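Local coordinates for protein TetR family transcriptional regulator (Clostridium perfringens, PDB 6AZH) that probably acts as a dimeric TetR-type transcriptional regulator of fatty acid metabolism, binding DNA through an N-terminal helix-turn-helix domain, at residues E124-E127 against G128-I132. Residues are numbered along the deposited sequence; the frame is centred on the assembly and turned at random.
Sequences EYIE and GIERI
A bend at chi3 (-72°) folds the Arg131 side chain back along helix 113-138 toward Glu127 and Gly128, whereas Tyr125, its CG anti to the backbone N (chi1 177°), reaches forward to Ile129 on another side of the helix. The Arg131 guanidinium lies over the backbone of the preceding turn, with Glu127 O and Gly128 CA both beneath one of its faces, near the rim; Glu127 O is 3.6 Å from Arg131 NH1. The same carbonyl accepts the backbone N-H of Arg131. At the guanidinium edge a water accepts from Arg131 NH2 at 2.8 Å and donates to Glu124 O at 2.7 Å, linking positions i and i+7, two turns apart, while NE forms a salt bridge with Glu73. The water at NH2 and the salt bridge at NE should together limit rotation of the guanidinium.

On the buried side, Tyr125 CE2 meets Ile129 CD1 at 3.8 Å, the methyl approaching the ring obliquely, and the phenol OH is hydrogen-bonded to Gln90. At the margin of this face Glu130 N donates to Ile126 O at 3.0 Å; Glu130 OE2 lies 3.9 Å from Ile126 CG2 and forms a salt bridge with Arg168 of the second subunit. The i to i+4 contacts are those of a regular alpha-helix, amphipathic here, with Tyr125, Ile126 and Ile129 buried and Glu124 and Arg131 exposed, packed among helices 50-74, 79-96 and 147-165 in the all-helical C-terminal domain of a TetR-family regulator.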
# COMPACT_ATOMS: atom_id res chain seq x y z
N GLU A 124 3.40 -11.71 -10.67
CA GLU A 124 2.65 -12.69 -11.45
C GLU A 124 1.17 -12.33 -11.54
O GLU A 124 0.57 -12.41 -12.62
CB GLU A 124 2.81 -14.08 -10.85
CG GLU A 124 4.18 -14.70 -11.09
CD GLU A 124 4.39 -15.99 -10.29
OE1 GLU A 124 3.40 -16.53 -9.75
OE2 GLU A 124 5.55 -16.45 -10.20
N TYR A 125 0.56 -11.94 -10.42
CA TYR A 125 -0.83 -11.52 -10.46
C TYR A 125 -1.00 -10.26 -11.31
O TYR A 125 -1.91 -10.18 -12.15
CB TYR A 125 -1.36 -11.28 -9.04
CG TYR A 125 -2.77 -10.75 -9.01
CD1 TYR A 125 -3.86 -11.62 -9.08
CD2 TYR A 125 -3.04 -9.39 -8.91
CE1 TYR A 125 -5.14 -11.16 -9.06
CE2 TYR A 125 -4.33 -8.92 -8.89
CZ TYR A 125 -5.38 -9.81 -8.97
OH TYR A 125 -6.68 -9.35 -8.95
N ILE A 126 -0.13 -9.26 -11.12
CA ILE A 126 -0.27 -8.00 -11.84
C ILE A 126 -0.10 -8.20 -13.35
O ILE A 126 -0.69 -7.46 -14.15
CB ILE A 126 0.71 -6.96 -11.26
CG1 ILE A 126 0.29 -6.58 -9.84
CG2 ILE A 126 0.79 -5.69 -12.13
CD1 ILE A 126 1.29 -5.73 -9.11
N GLU A 127 0.68 -9.20 -13.76
CA GLU A 127 0.83 -9.47 -15.19
C GLU A 127 -0.49 -9.86 -15.84
O GLU A 127 -0.68 -9.61 -17.03
CB GLU A 127 1.88 -10.57 -15.42
CG GLU A 127 3.30 -10.05 -15.31
CD GLU A 127 4.32 -11.16 -15.11
OE1 GLU A 127 3.92 -12.35 -15.08
OE2 GLU A 127 5.51 -10.84 -14.98
N GLY A 128 -1.39 -10.49 -15.09
CA GLY A 128 -2.72 -10.75 -15.64
C GLY A 128 -3.47 -9.47 -15.94
O GLY A 128 -4.13 -9.35 -16.97
N ILE A 129 -3.38 -8.48 -15.03
CA ILE A 129 -3.97 -7.17 -15.28
C ILE A 129 -3.35 -6.54 -16.52
O ILE A 129 -4.05 -5.97 -17.36
CB ILE A 129 -3.81 -6.25 -14.05
CG1 ILE A 129 -4.54 -6.83 -12.82
CG2 ILE A 129 -4.30 -4.81 -14.37
CD1 ILE A 129 -4.19 -6.11 -11.50
N GLU A 130 -2.02 -6.63 -16.66
CA GLU A 130 -1.37 -6.09 -17.85
C GLU A 130 -1.92 -6.73 -19.11
O GLU A 130 -2.13 -6.04 -20.12
CB GLU A 130 0.14 -6.30 -17.78
CG GLU A 130 0.76 -5.55 -16.62
CD GLU A 130 2.25 -5.78 -16.47
OE1 GLU A 130 2.86 -6.40 -17.37
OE2 GLU A 130 2.80 -5.34 -15.44
N ARG A 131 -2.19 -8.04 -19.08
CA ARG A 131 -2.70 -8.71 -20.27
C ARG A 131 -4.07 -8.15 -20.68
O ARG A 131 -4.32 -7.95 -21.87
CB ARG A 131 -2.78 -10.21 -20.04
CG ARG A 131 -1.40 -10.87 -19.93
CD ARG A 131 -1.49 -12.37 -20.01
NE ARG A 131 -2.07 -12.96 -18.81
CZ ARG A 131 -1.37 -13.29 -17.73
NH1 ARG A 131 -0.06 -13.09 -17.69
NH2 ARG A 131 -1.98 -13.81 -16.68
N ILE A 132 -4.96 -7.91 -19.71
CA ILE A 132 -6.26 -7.33 -20.05
C ILE A 132 -6.09 -5.93 -20.62
O ILE A 132 -6.74 -5.56 -21.61
CB ILE A 132 -7.20 -7.35 -18.84
CG1 ILE A 132 -7.43 -8.78 -18.35
CG2 ILE A 132 -8.55 -6.66 -19.17
CD1 ILE A 132 -8.10 -8.85 -17.00
O HOH W 1 -0.39 -14.22 -14.38